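Local coordinates for protein TCR beta chain (Gallus gallus, PDB 6LIR) that pairs with the TCR alpha chain to form the chicken alpha-beta T-cell receptor, which probably recognises antigenic peptides presented by MHC molecules, at residues 167-172 / 182-187; 151-156 / 201-206; 26-31 / 43-48; 47-52 / 66-71; 8-13 / 76-81. One frame throughout, in Å; residues are numbered along the deposited sequence.

Contact 1: residues 167-172 / 182-187; sequences GTDEIS and TSRLRI
The guanidinium of Arg184 has the methyl CG2 of Thr182 on one face, 3.6 Å above the plane and displaced toward the rim, while Gly167 O sits at its edge, in plane. Asp169 OD1 also lies near that plane and receives NH2 of Arg184 in a very short salt bridge of 2.3 Å. The carboxylate is approached from above its own plane, and the two flat groups are turned 54° apart. Bends at chi2 and chi3 bring the arginine chain to this position, where NE and NH2 each add a weak bond to Gly167 O, already the acceptor for Arg184 N at 2.8 Å. The segments pair as the D-E hairpin of the C1-set domain, within the sheet that packs against the TCR alpha chain. Gly167 N returns a bond to Arg184 O, and beyond the last paired residue, Thr168, Asp169 N donates to Thr182 O at 3.0 Å, almost along the C=O axis. On the sheet face carrying their side chains, Thr168 OG1 and Ser183 OG meet tip to tip in a 2.7 Å hydrogen bond, in which either could be the donor; Ser183 OG also bonds Trp155 NE1. Asp169 OD2 is further bonded to Thr150 OG1 of the TCR alpha chain.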
# COMPACT_ATOMS: atom_id res chain seq x y z
N GLY B 167 -4.04 -7.28 -7.93
CA GLY B 167 -2.77 -7.17 -7.24
C GLY B 167 -1.91 -6.07 -7.81
O GLY B 167 -1.44 -6.18 -8.94
N THR B 168 -1.67 -5.03 -7.03
CA THR B 168 -0.89 -3.87 -7.46
C THR B 168 0.43 -3.84 -6.71
O THR B 168 0.45 -4.02 -5.49
CB THR B 168 -1.68 -2.58 -7.23
OG1 THR B 168 -2.93 -2.66 -7.93
CG2 THR B 168 -0.90 -1.38 -7.75
N ASP B 169 1.53 -3.62 -7.43
CA ASP B 169 2.81 -3.45 -6.77
C ASP B 169 2.73 -2.30 -5.78
O ASP B 169 2.21 -1.22 -6.10
CB ASP B 169 3.92 -3.18 -7.79
CG ASP B 169 4.08 -4.30 -8.78
OD1 ASP B 169 3.57 -5.41 -8.51
OD2 ASP B 169 4.73 -4.08 -9.83
N GLU B 170 3.25 -2.52 -4.58
CA GLU B 170 3.28 -1.46 -3.58
C GLU B 170 4.38 -0.45 -3.85
O GLU B 170 4.27 0.71 -3.43
CB GLU B 170 3.39 -2.06 -2.18
CG GLU B 170 2.09 -2.72 -1.73
CD GLU B 170 2.10 -3.15 -0.27
OE1 GLU B 170 2.09 -4.37 -0.01
OE2 GLU B 170 2.11 -2.27 0.61
N ILE B 171 5.44 -0.85 -4.54
CA ILE B 171 6.62 -0.01 -4.73
C ILE B 171 7.02 -0.04 -6.20
O ILE B 171 6.94 -1.08 -6.87
CB ILE B 171 7.79 -0.46 -3.82
CG1 ILE B 171 8.84 0.65 -3.70
CG2 ILE B 171 8.42 -1.75 -4.31
CD1 ILE B 171 9.77 0.48 -2.52
N SER B 172 7.41 1.13 -6.71
CA SER B 172 7.83 1.27 -8.10
C SER B 172 9.16 0.56 -8.35
O SER B 172 10.01 0.46 -7.47
CB SER B 172 7.96 2.75 -8.47
OG SER B 172 6.72 3.42 -8.32
N THR B 182 3.27 -1.94 -11.90
CA THR B 182 2.46 -2.98 -12.52
C THR B 182 1.27 -3.32 -11.63
O THR B 182 1.40 -3.40 -10.41
CB THR B 182 3.30 -4.25 -12.77
OG1 THR B 182 4.43 -3.92 -13.59
CG2 THR B 182 2.47 -5.32 -13.46
N SER B 183 0.12 -3.55 -12.26
CA SER B 183 -1.07 -4.01 -11.56
C SER B 183 -1.72 -5.11 -12.37
O SER B 183 -1.86 -5.00 -13.59
CB SER B 183 -2.07 -2.87 -11.34
OG SER B 183 -3.15 -3.32 -10.55
N ARG B 184 -2.10 -6.18 -11.69
CA ARG B 184 -2.75 -7.33 -12.31
C ARG B 184 -4.16 -7.46 -11.76
O ARG B 184 -4.37 -7.37 -10.55
CB ARG B 184 -1.94 -8.61 -12.06
CG ARG B 184 -0.63 -8.64 -12.82
CD ARG B 184 0.56 -8.98 -11.93
NE ARG B 184 0.70 -8.05 -10.82
CZ ARG B 184 1.86 -7.56 -10.40
NH1 ARG B 184 3.00 -7.90 -10.99
NH2 ARG B 184 1.88 -6.71 -9.38
N LEU B 185 -5.12 -7.61 -12.67
CA LEU B 185 -6.49 -7.98 -12.32
C LEU B 185 -6.77 -9.35 -12.91
O LEU B 185 -6.81 -9.50 -14.14
CB LEU B 185 -7.49 -6.94 -12.83
CG LEU B 185 -8.96 -7.37 -12.86
CD1 LEU B 185 -9.46 -7.75 -11.47
CD2 LEU B 185 -9.84 -6.27 -13.47
N ARG B 186 -6.94 -10.35 -12.05
CA ARG B 186 -7.25 -11.71 -12.49
C ARG B 186 -8.74 -11.97 -12.31
O ARG B 186 -9.28 -11.77 -11.22
CB ARG B 186 -6.43 -12.74 -11.71
CG ARG B 186 -6.39 -14.11 -12.41
CD ARG B 186 -5.38 -15.07 -11.80
NE ARG B 186 -4.99 -16.11 -12.76
CZ ARG B 186 -4.40 -17.25 -12.43
NH1 ARG B 186 -4.12 -17.52 -11.16
NH2 ARG B 186 -4.08 -18.14 -13.37
N ILE B 187 -9.40 -12.38 -13.39
CA ILE B 187 -10.84 -12.61 -13.38
C ILE B 187 -11.14 -13.99 -13.94
O ILE B 187 -10.33 -14.60 -14.64
CB ILE B 187 -11.59 -11.54 -14.19
CG1 ILE B 187 -11.10 -11.56 -15.64
CG2 ILE B 187 -11.38 -10.16 -13.57
CD1 ILE B 187 -11.72 -10.50 -16.51

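Contact 2: residues 151-156 / 201-206; sequences LNLVWK and CIANFF
Trp155 and Cys201 stand opposite each other on two antiparallel strands, and the six-membered ring of the indole turns one face to the cysteine. Cys201 CB lies over that face, 3.9 Å from the ring centroid and 10° off its normal, a CH-pi contact; SG, bonded to Cys141, approaches the same ring obliquely. On the same face of the sheet Leu153 bends its end toward the partner strand, so that CD1 touches Cys201 SG at 3.7 Å and Ala203 CB at 3.6 Å. On the face carrying Val154 and Ile202, Val154 places CG2 in the crowded position between backbone N and carbonyl carbon, crosses Ile202 obliquely and meets its CB at 3.9 Å. Lys156, extended beyond CG, lays its aliphatic chain across CD1 of Ile202, with CG 3.7 Å away. In the backbone, Asn152 and Asn204 exchange two hydrogen bonds, as do Val154 and Ile202, with Ile202 N to Val154 O at 2.8 Å. Trp155 NE1 is bonded to Ser183 OG, which probably helps fix the turn of the indole. A strand C tryptophan packed on the disulfide cysteine of strand F is the hallmark core of the immunoglobulin fold, here in its C1-set form.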
# COMPACT_ATOMS: atom_id res chain seq x y z
N LEU B 151 3.24 6.96 -7.88
CA LEU B 151 2.13 6.96 -8.81
C LEU B 151 1.11 5.95 -8.29
O LEU B 151 1.48 4.95 -7.68
CB LEU B 151 2.60 6.61 -10.22
CG LEU B 151 1.61 6.41 -11.36
CD1 LEU B 151 2.26 6.90 -12.63
CD2 LEU B 151 1.21 4.95 -11.49
N ASN B 152 -0.17 6.23 -8.52
CA ASN B 152 -1.23 5.34 -8.09
C ASN B 152 -1.88 4.70 -9.31
O ASN B 152 -2.17 5.37 -10.30
CB ASN B 152 -2.29 6.08 -7.28
CG ASN B 152 -1.89 6.25 -5.83
OD1 ASN B 152 -1.88 7.37 -5.30
ND2 ASN B 152 -1.56 5.15 -5.17
N LEU B 153 -2.13 3.39 -9.21
CA LEU B 153 -2.76 2.62 -10.27
C LEU B 153 -3.97 1.90 -9.69
O LEU B 153 -3.83 1.15 -8.72
CB LEU B 153 -1.76 1.61 -10.86
CG LEU B 153 -1.82 1.21 -12.33
CD1 LEU B 153 -1.72 2.43 -13.24
CD2 LEU B 153 -0.70 0.23 -12.64
N VAL B 154 -5.15 2.12 -10.28
CA VAL B 154 -6.37 1.48 -9.80
C VAL B 154 -7.13 0.91 -10.98
O VAL B 154 -6.92 1.28 -12.14
CB VAL B 154 -7.27 2.46 -9.01
CG1 VAL B 154 -6.61 2.87 -7.71
CG2 VAL B 154 -7.61 3.68 -9.86
N TRP B 155 -8.06 0.00 -10.67
CA TRP B 155 -8.93 -0.60 -11.67
C TRP B 155 -10.37 -0.17 -11.45
O TRP B 155 -10.84 -0.08 -10.31
CB TRP B 155 -8.85 -2.13 -11.60
CG TRP B 155 -7.58 -2.73 -12.13
CD1 TRP B 155 -6.46 -3.04 -11.42
CD2 TRP B 155 -7.32 -3.12 -13.48
NE1 TRP B 155 -5.51 -3.59 -12.24
CE2 TRP B 155 -6.02 -3.65 -13.52
CE3 TRP B 155 -8.06 -3.06 -14.67
CZ2 TRP B 155 -5.43 -4.12 -14.69
CZ3 TRP B 155 -7.48 -3.54 -15.83
CH2 TRP B 155 -6.18 -4.06 -15.83
N LYS B 156 -11.08 0.08 -12.55
CA LYS B 156 -12.53 0.13 -12.56
C LYS B 156 -13.06 -0.92 -13.51
O LYS B 156 -12.53 -1.10 -14.61
CB LYS B 156 -13.03 1.52 -12.97
CG LYS B 156 -12.81 2.59 -11.90
CD LYS B 156 -13.52 3.89 -12.26
CE LYS B 156 -13.36 4.92 -11.16
NZ LYS B 156 -13.98 6.22 -11.53
N CYS B 201 -8.06 0.49 -16.36
CA CYS B 201 -6.92 0.75 -15.50
C CYS B 201 -6.62 2.23 -15.54
O CYS B 201 -6.47 2.81 -16.62
CB CYS B 201 -5.69 -0.05 -15.96
SG CYS B 201 -4.19 0.38 -15.05
N ILE B 202 -6.50 2.85 -14.37
CA ILE B 202 -6.32 4.29 -14.26
C ILE B 202 -5.02 4.57 -13.53
O ILE B 202 -4.76 4.00 -12.46
CB ILE B 202 -7.50 4.95 -13.51
CG1 ILE B 202 -8.82 4.69 -14.24
CG2 ILE B 202 -7.26 6.45 -13.32
CD1 ILE B 202 -9.99 4.49 -13.30
N ALA B 203 -4.22 5.48 -14.08
CA ALA B 203 -3.00 5.92 -13.43
C ALA B 203 -3.20 7.36 -12.98
O ALA B 203 -3.42 8.24 -13.81
CB ALA B 203 -1.80 5.80 -14.36
N ASN B 204 -3.12 7.58 -11.67
CA ASN B 204 -3.26 8.91 -11.10
C ASN B 204 -1.89 9.40 -10.68
O ASN B 204 -1.14 8.67 -10.02
CB ASN B 204 -4.23 8.90 -9.91
CG ASN B 204 -5.61 8.39 -10.30
OD1 ASN B 204 -6.29 8.98 -11.13
ND2 ASN B 204 -6.02 7.28 -9.70
N PHE B 205 -1.56 10.63 -11.04
CA PHE B 205 -0.24 11.19 -10.76
C PHE B 205 -0.39 12.70 -10.62
O PHE B 205 -1.50 13.24 -10.64
CB PHE B 205 0.76 10.79 -11.85
CG PHE B 205 0.34 11.16 -13.25
CD1 PHE B 205 -0.48 10.32 -13.99
CD2 PHE B 205 0.76 12.35 -13.82
CE1 PHE B 205 -0.86 10.66 -15.28
CE2 PHE B 205 0.38 12.69 -15.11
CZ PHE B 205 -0.44 11.84 -15.83
N PHE B 206 0.74 13.39 -10.47
CA PHE B 206 0.75 14.83 -10.26
C PHE B 206 1.71 15.46 -11.26
O PHE B 206 2.87 15.05 -11.35
CB PHE B 206 1.18 15.16 -8.83
CG PHE B 206 1.10 16.62 -8.49
CD1 PHE B 206 2.18 17.45 -8.71
CD2 PHE B 206 -0.05 17.15 -7.93
CE1 PHE B 206 2.12 18.80 -8.39
CE2 PHE B 206 -0.12 18.49 -7.61
CZ PHE B 206 0.97 19.32 -7.83

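Contact 3: residues 26-31 / 43-48; sequences HDYMSW and IYSSYG
Strands C and C' of the V-set domain form the hairpin in which residues 26-31 pair with 43-48, and its open end leads into what are probably the CDR1 and CDR2 loops. Met29 and Ser46 exchange backbone hydrogen bonds, Ser46 N reaching Met29 O at 2.9 Å along a rather bent path of 132°. Further along, Trp31 N binds Tyr44 O at 2.8 Å nearly along the C=O axis, whereas Trp31 O takes Ile43 N at 2.8 Å; two residues thus face one, a classic beta bulge. At the open end of the hairpin, toward the probable CDR loops, the two tyrosines lie side by side, pointing the same way. Tyr28, with CG anti to the backbone N (chi1 -174°), brings its ring rim to rim with that of Tyr47: CE1 meets CE1 at 3.6 Å, neither ring lies over the other, and the planes differ by 25°. Its OH ends beside Ser45 CB at 3.4 Å. An alanine in place of Tyr28 would remove the whole ring and would probably leave the rim of Tyr47 and Ser45 CB less well packed at the open end of the hairpin. The hydroxyl of Tyr47 is bonded to Lys94, while Trp31 reaches back to Phe71 O through NE1. A bulged C-C' hairpin with its tryptophan turned into the domain core is typical of immunoglobulin variable domains.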
# COMPACT_ATOMS: atom_id res chain seq x y z
N HIS B 26 -14.08 17.22 15.57
CA HIS B 26 -13.02 16.81 16.49
C HIS B 26 -12.19 18.01 16.91
O HIS B 26 -11.83 18.85 16.08
CB HIS B 26 -12.12 15.76 15.83
CG HIS B 26 -12.67 14.37 15.88
ND1 HIS B 26 -12.07 13.31 15.24
CD2 HIS B 26 -13.77 13.87 16.49
CE1 HIS B 26 -12.77 12.22 15.45
NE2 HIS B 26 -13.81 12.53 16.21
N ASP B 27 -11.87 18.08 18.20
CA ASP B 27 -11.04 19.18 18.67
C ASP B 27 -9.57 18.94 18.39
O ASP B 27 -8.83 19.89 18.10
CB ASP B 27 -11.25 19.40 20.17
CG ASP B 27 -12.66 19.85 20.51
OD1 ASP B 27 -13.34 20.43 19.63
OD2 ASP B 27 -13.09 19.62 21.66
N TYR B 28 -9.12 17.69 18.44
CA TYR B 28 -7.72 17.37 18.22
C TYR B 28 -7.50 17.03 16.76
O TYR B 28 -8.24 16.22 16.18
CB TYR B 28 -7.28 16.20 19.11
CG TYR B 28 -5.80 15.90 19.03
CD1 TYR B 28 -4.88 16.62 19.78
CD2 TYR B 28 -5.32 14.89 18.20
CE1 TYR B 28 -3.53 16.35 19.71
CE2 TYR B 28 -3.97 14.61 18.12
CZ TYR B 28 -3.08 15.35 18.88
OH TYR B 28 -1.73 15.07 18.81
N MET B 29 -6.48 17.65 16.16
CA MET B 29 -6.00 17.27 14.85
C MET B 29 -4.49 17.24 14.90
O MET B 29 -3.87 17.85 15.77
CB MET B 29 -6.49 18.23 13.76
CG MET B 29 -8.00 18.30 13.65
SD MET B 29 -8.53 19.32 12.27
CE MET B 29 -7.92 18.35 10.89
N SER B 30 -3.89 16.55 13.93
CA SER B 30 -2.44 16.41 13.97
C SER B 30 -1.93 16.06 12.58
O SER B 30 -2.69 15.60 11.72
CB SER B 30 -2.01 15.34 14.98
OG SER B 30 -2.56 14.08 14.64
N TRP B 31 -0.63 16.25 12.40
CA TRP B 31 0.06 15.92 11.16
C TRP B 31 1.24 15.03 11.52
O TRP B 31 2.02 15.35 12.43
CB TRP B 31 0.54 17.17 10.43
CG TRP B 31 -0.48 17.78 9.51
CD1 TRP B 31 -1.20 18.93 9.72
CD2 TRP B 31 -0.89 17.29 8.22
NE1 TRP B 31 -2.03 19.18 8.65
CE2 TRP B 31 -1.86 18.18 7.72
CE3 TRP B 31 -0.54 16.17 7.45
CZ2 TRP B 31 -2.48 18.00 6.48
CZ3 TRP B 31 -1.16 15.99 6.22
CH2 TRP B 31 -2.12 16.90 5.75
N ILE B 43 4.56 15.86 13.51
CA ILE B 43 5.11 17.13 13.02
C ILE B 43 4.51 18.31 13.77
O ILE B 43 5.24 19.16 14.29
CB ILE B 43 4.86 17.26 11.50
CG1 ILE B 43 5.32 16.00 10.76
CG2 ILE B 43 5.56 18.50 10.95
CD1 ILE B 43 4.95 16.01 9.30
N TYR B 44 3.19 18.36 13.82
CA TYR B 44 2.46 19.45 14.44
C TYR B 44 1.11 18.90 14.87
O TYR B 44 0.54 18.05 14.19
CB TYR B 44 2.25 20.62 13.47
CG TYR B 44 3.08 21.85 13.72
CD1 TYR B 44 2.72 22.78 14.68
CD2 TYR B 44 4.23 22.10 12.97
CE1 TYR B 44 3.48 23.92 14.90
CE2 TYR B 44 4.99 23.23 13.18
CZ TYR B 44 4.62 24.14 14.15
OH TYR B 44 5.38 25.26 14.36
N SER B 45 0.60 19.39 16.00
CA SER B 45 -0.72 19.01 16.48
C SER B 45 -1.49 20.27 16.85
O SER B 45 -0.95 21.38 16.85
CB SER B 45 -0.63 18.06 17.69
OG SER B 45 -0.15 18.75 18.84
N SER B 46 -2.76 20.08 17.20
CA SER B 46 -3.63 21.19 17.53
C SER B 46 -4.70 20.69 18.49
O SER B 46 -5.39 19.71 18.18
CB SER B 46 -4.28 21.78 16.27
OG SER B 46 -5.31 22.69 16.60
N TYR B 47 -4.86 21.37 19.62
CA TYR B 47 -5.87 20.99 20.59
C TYR B 47 -7.19 21.71 20.36
O TYR B 47 -8.17 21.41 21.05
CB TYR B 47 -5.38 21.26 22.02
CG TYR B 47 -4.10 20.56 22.42
CD1 TYR B 47 -3.76 19.32 21.89
CD2 TYR B 47 -3.22 21.14 23.33
CE1 TYR B 47 -2.58 18.68 22.26
CE2 TYR B 47 -2.05 20.51 23.71
CZ TYR B 47 -1.73 19.28 23.16
OH TYR B 47 -0.57 18.64 23.53
N GLY B 48 -7.24 22.60 19.39
CA GLY B 48 -8.43 23.41 19.16
C GLY B 48 -8.14 24.49 18.14
O GLY B 48 -7.02 24.64 17.65

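Contact 4: residues 47-52 / 66-71; sequences YGVKQE and SSQEVF
Val49 makes the close part of this contact, and it does so against backbone. CG1 stands anti to the backbone N (chi1 -174°) and reaches Ser67 CA at 3.9 Å, while CG2 rests on Gln68 N at 3.5 Å; Gln68 OE1 comes to the same methyl at 3.9 Å, its amide held through NE2 by Asp27 OD1. A type II turn from Gly48 to Gln51, closed by Gln51 N to Gly48 O at 3.1 Å, presents the valine, and Gln51 OE1 fastens its base by accepting Tyr47 N, 2.8 Å away. This turn joins strands C' and C'' of the V-set domain, probably the CDR2 region, and meets the D-E bend, which probably corresponds to HV4 as in other T-cell receptor beta domains. Elsewhere the fit is looser: Glu52 brings only CG to the edge of the Phe71 ring, at CE1, 4.0 Å away, and its OE2 is bonded to Arg65 N instead. No hydrogen bond crosses between the segments, and on the solvent side the exposed Lys50 makes no close contact with residues 66-71.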
# COMPACT_ATOMS: atom_id res chain seq x y z
N TYR B 47 -4.86 21.37 19.62
CA TYR B 47 -5.87 20.99 20.59
C TYR B 47 -7.19 21.71 20.36
O TYR B 47 -8.17 21.41 21.05
CB TYR B 47 -5.38 21.26 22.02
CG TYR B 47 -4.10 20.56 22.42
CD1 TYR B 47 -3.76 19.32 21.89
CD2 TYR B 47 -3.22 21.14 23.33
CE1 TYR B 47 -2.58 18.68 22.26
CE2 TYR B 47 -2.05 20.51 23.71
CZ TYR B 47 -1.73 19.28 23.16
OH TYR B 47 -0.57 18.64 23.53
N GLY B 48 -7.24 22.60 19.39
CA GLY B 48 -8.43 23.41 19.16
C GLY B 48 -8.14 24.49 18.14
O GLY B 48 -7.02 24.64 17.65
N VAL B 49 -9.20 25.24 17.82
CA VAL B 49 -9.09 26.32 16.85
C VAL B 49 -7.99 27.30 17.25
O VAL B 49 -7.88 27.70 18.42
CB VAL B 49 -10.44 27.04 16.69
CG1 VAL B 49 -10.36 28.08 15.58
CG2 VAL B 49 -11.55 26.04 16.40
N LYS B 50 -7.17 27.68 16.27
CA LYS B 50 -6.08 28.65 16.45
C LYS B 50 -5.14 28.26 17.58
O LYS B 50 -4.53 29.13 18.22
CB LYS B 50 -6.64 30.06 16.66
CG LYS B 50 -7.25 30.68 15.41
CD LYS B 50 -8.28 31.75 15.77
CE LYS B 50 -8.76 32.48 14.53
NZ LYS B 50 -7.69 33.32 13.93
N GLN B 51 -5.01 26.96 17.85
CA GLN B 51 -4.00 26.43 18.76
C GLN B 51 -3.13 25.45 17.99
O GLN B 51 -3.65 24.57 17.30
CB GLN B 51 -4.65 25.74 19.97
CG GLN B 51 -3.72 25.55 21.16
CD GLN B 51 -2.73 24.41 20.98
OE1 GLN B 51 -3.07 23.36 20.43
NE2 GLN B 51 -1.51 24.61 21.44
N GLU B 52 -1.81 25.60 18.11
CA GLU B 52 -0.87 24.69 17.48
C GLU B 52 0.21 24.29 18.47
O GLU B 52 0.56 25.05 19.38
CB GLU B 52 -0.23 25.32 16.23
CG GLU B 52 -1.23 25.67 15.13
CD GLU B 52 -1.78 27.08 15.27
OE1 GLU B 52 -1.07 27.95 15.81
OE2 GLU B 52 -2.93 27.32 14.83
N SER B 66 -7.03 26.86 11.27
CA SER B 66 -7.84 28.01 10.88
C SER B 66 -9.27 27.90 11.38
O SER B 66 -9.94 28.92 11.58
CB SER B 66 -7.82 28.17 9.36
OG SER B 66 -8.35 27.02 8.71
N SER B 67 -9.76 26.68 11.58
CA SER B 67 -11.12 26.47 12.06
C SER B 67 -11.20 25.06 12.62
O SER B 67 -10.25 24.27 12.52
CB SER B 67 -12.15 26.67 10.94
OG SER B 67 -11.98 25.70 9.92
N GLN B 68 -12.36 24.74 13.20
CA GLN B 68 -12.57 23.41 13.77
C GLN B 68 -12.37 22.31 12.74
O GLN B 68 -11.92 21.21 13.09
CB GLN B 68 -13.98 23.33 14.38
CG GLN B 68 -14.34 21.99 15.00
CD GLN B 68 -13.73 21.78 16.37
OE1 GLN B 68 -12.69 22.34 16.70
NE2 GLN B 68 -14.39 20.95 17.19
N GLU B 69 -12.67 22.58 11.47
CA GLU B 69 -12.66 21.55 10.44
C GLU B 69 -11.33 21.40 9.73
O GLU B 69 -11.08 20.35 9.12
CB GLU B 69 -13.75 21.84 9.39
CG GLU B 69 -15.17 21.84 9.92
CD GLU B 69 -15.57 23.17 10.52
OE1 GLU B 69 -16.66 23.26 11.12
OE2 GLU B 69 -14.78 24.14 10.39
N VAL B 70 -10.45 22.40 9.80
CA VAL B 70 -9.33 22.51 8.88
C VAL B 70 -8.05 22.75 9.66
O VAL B 70 -7.99 23.65 10.51
CB VAL B 70 -9.54 23.65 7.86
CG1 VAL B 70 -8.36 23.73 6.90
CG2 VAL B 70 -10.84 23.45 7.10
N PHE B 71 -7.01 21.97 9.35
CA PHE B 71 -5.70 22.11 9.97
C PHE B 71 -4.66 22.14 8.85
O PHE B 71 -4.48 21.14 8.14
CB PHE B 71 -5.42 20.95 10.93
CG PHE B 71 -4.21 21.14 11.79
CD1 PHE B 71 -3.78 22.41 12.15
CD2 PHE B 71 -3.50 20.04 12.26
CE1 PHE B 71 -2.66 22.58 12.95
CE2 PHE B 71 -2.38 20.21 13.05
CZ PHE B 71 -1.96 21.48 13.40

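Contact 5: residues 8-13 / 76-81; sequences LVLKED and ISAKKN
Residues 10-13 and 77-80 run at about 120° to each other and draw closest where Asp13 CA lies 4.1 Å from Ser77 CA, tied by Asp13 N to Ala78 O at 2.8 Å in the carbonyl plane. Ala78 O also accepts NZ of Lys79 at 2.9 Å, from well above that plane, so one carbonyl oxygen is gripped by two donors. The lysine reaches it because its chain, bent at chi2, chi3 and chi4, folds back over its own loop; the ammonium makes weak bonds to Ser77 O and OG and a weak salt bridge to Asp13 OD1 at 3.4 Å. In the V-set domain this joins the first strand of the sheet to the E-F loop. An alanine in place of Lys79 would remove the ammonium and would probably leave Ala78 O one donor fewer and the Asp13 carboxylate without its cross-loop counter-charge. Beneath these polar groups Ala78 CB points toward the strand and touches Leu10 CD1 at 3.9 Å and Lys11 O at 3.8 Å. Glu12 crosses Lys79 at about a right angle, with CG 3.7 Å from NZ, and turns OE1 to the aliphatic CG of Lys80.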
# COMPACT_ATOMS: atom_id res chain seq x y z
N LEU B 8 1.36 15.12 -3.99
CA LEU B 8 1.91 16.45 -4.23
C LEU B 8 3.39 16.32 -4.59
O LEU B 8 4.12 15.56 -3.96
CB LEU B 8 1.75 17.34 -2.99
CG LEU B 8 2.07 18.83 -3.16
CD1 LEU B 8 1.06 19.50 -4.09
CD2 LEU B 8 2.09 19.51 -1.81
N VAL B 9 3.81 17.08 -5.59
CA VAL B 9 5.21 17.12 -6.01
C VAL B 9 5.67 18.57 -5.99
O VAL B 9 5.03 19.44 -6.60
CB VAL B 9 5.42 16.52 -7.41
CG1 VAL B 9 6.90 16.53 -7.76
CG2 VAL B 9 4.85 15.11 -7.47
N LEU B 10 6.77 18.84 -5.30
CA LEU B 10 7.29 20.19 -5.16
C LEU B 10 8.70 20.28 -5.72
O LEU B 10 9.41 19.29 -5.86
CB LEU B 10 7.31 20.62 -3.69
CG LEU B 10 5.99 20.65 -2.93
CD1 LEU B 10 6.24 21.09 -1.51
CD2 LEU B 10 5.00 21.57 -3.63
N LYS B 11 9.09 21.51 -6.04
CA LYS B 11 10.45 21.84 -6.42
C LYS B 11 11.20 22.38 -5.22
O LYS B 11 10.61 22.79 -4.22
CB LYS B 11 10.48 22.87 -7.56
CG LYS B 11 10.21 22.30 -8.96
CD LYS B 11 9.04 23.01 -9.62
CE LYS B 11 7.74 22.52 -9.04
NZ LYS B 11 6.49 23.10 -9.62
N GLU B 12 12.53 22.35 -5.32
CA GLU B 12 13.38 22.85 -4.24
C GLU B 12 13.07 24.32 -3.95
O GLU B 12 12.80 25.10 -4.87
CB GLU B 12 14.85 22.68 -4.61
CG GLU B 12 15.77 22.41 -3.43
CD GLU B 12 16.80 21.35 -3.75
OE1 GLU B 12 16.79 20.29 -3.08
OE2 GLU B 12 17.61 21.56 -4.68
N ASP B 13 13.08 24.67 -2.67
CA ASP B 13 12.88 26.02 -2.14
C ASP B 13 11.42 26.45 -2.21
O ASP B 13 11.08 27.54 -1.74
CB ASP B 13 13.74 27.08 -2.85
CG ASP B 13 15.23 26.84 -2.66
OD1 ASP B 13 15.69 25.72 -2.96
OD2 ASP B 13 15.93 27.76 -2.20
N ILE B 76 7.95 24.91 4.57
CA ILE B 76 8.83 26.06 4.44
C ILE B 76 10.09 25.66 3.68
O ILE B 76 10.83 24.78 4.14
CB ILE B 76 9.18 26.66 5.81
CG1 ILE B 76 7.91 26.92 6.62
CG2 ILE B 76 9.99 27.93 5.64
CD1 ILE B 76 6.90 27.80 5.91
N SER B 77 10.33 26.30 2.53
CA SER B 77 11.57 26.11 1.77
C SER B 77 11.85 24.63 1.51
O SER B 77 12.84 24.05 1.98
CB SER B 77 12.75 26.77 2.48
OG SER B 77 13.98 26.42 1.87
N ALA B 78 10.93 24.02 0.77
CA ALA B 78 10.91 22.58 0.52
C ALA B 78 12.27 22.03 0.13
O ALA B 78 12.96 22.58 -0.74
CB ALA B 78 9.88 22.26 -0.58
N LYS B 79 12.64 20.95 0.79
CA LYS B 79 13.94 20.31 0.70
C LYS B 79 13.71 18.83 0.46
O LYS B 79 12.63 18.30 0.74
CB LYS B 79 14.77 20.50 1.97
CG LYS B 79 15.20 21.94 2.26
CD LYS B 79 16.45 22.31 1.48
CE LYS B 79 16.40 23.76 1.03
NZ LYS B 79 15.47 23.95 -0.11
N LYS B 80 14.73 18.16 -0.09
CA LYS B 80 14.67 16.71 -0.24
C LYS B 80 14.25 16.06 1.08
O LYS B 80 13.49 15.09 1.09
CB LYS B 80 16.02 16.15 -0.68
CG LYS B 80 16.50 16.64 -2.03
CD LYS B 80 15.83 15.89 -3.16
CE LYS B 80 16.73 14.78 -3.70
NZ LYS B 80 17.48 15.21 -4.91
N ASN B 81 14.77 16.58 2.19
CA ASN B 81 14.39 16.11 3.50
C ASN B 81 12.88 16.19 3.78
O ASN B 81 12.40 15.50 4.68
CB ASN B 81 15.18 17.00 4.48
CG ASN B 81 14.69 16.94 5.90
OD1 ASN B 81 14.56 17.99 6.54
ND2 ASN B 81 14.49 15.75 6.42

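The contacts fall into two domains. Contacts 1 and 2 belong to the constant domain, one in each sheet, with centres about 11 Å apart; Ser183 OG bonds Trp155 NE1 at 2.9 Å across the sandwich, and contact 1 is nested in the loop closed by contact 2. In the variable domain contacts 3 and 4 share Tyr47 and Gly48, their centres about 7 Å apart, joined by Asp27 OD1 to Gln68 NE2; both lie at what is probably the antigen-binding end. Contact 5 lies about 23 Å from contact 3, centre to centre, and borders the constant domain, where Phe206 CE1 of contact 2 packs on Val9 O at 3.5 Å. Contacts 1 and 4 are farthest apart, about 39 Å between centres.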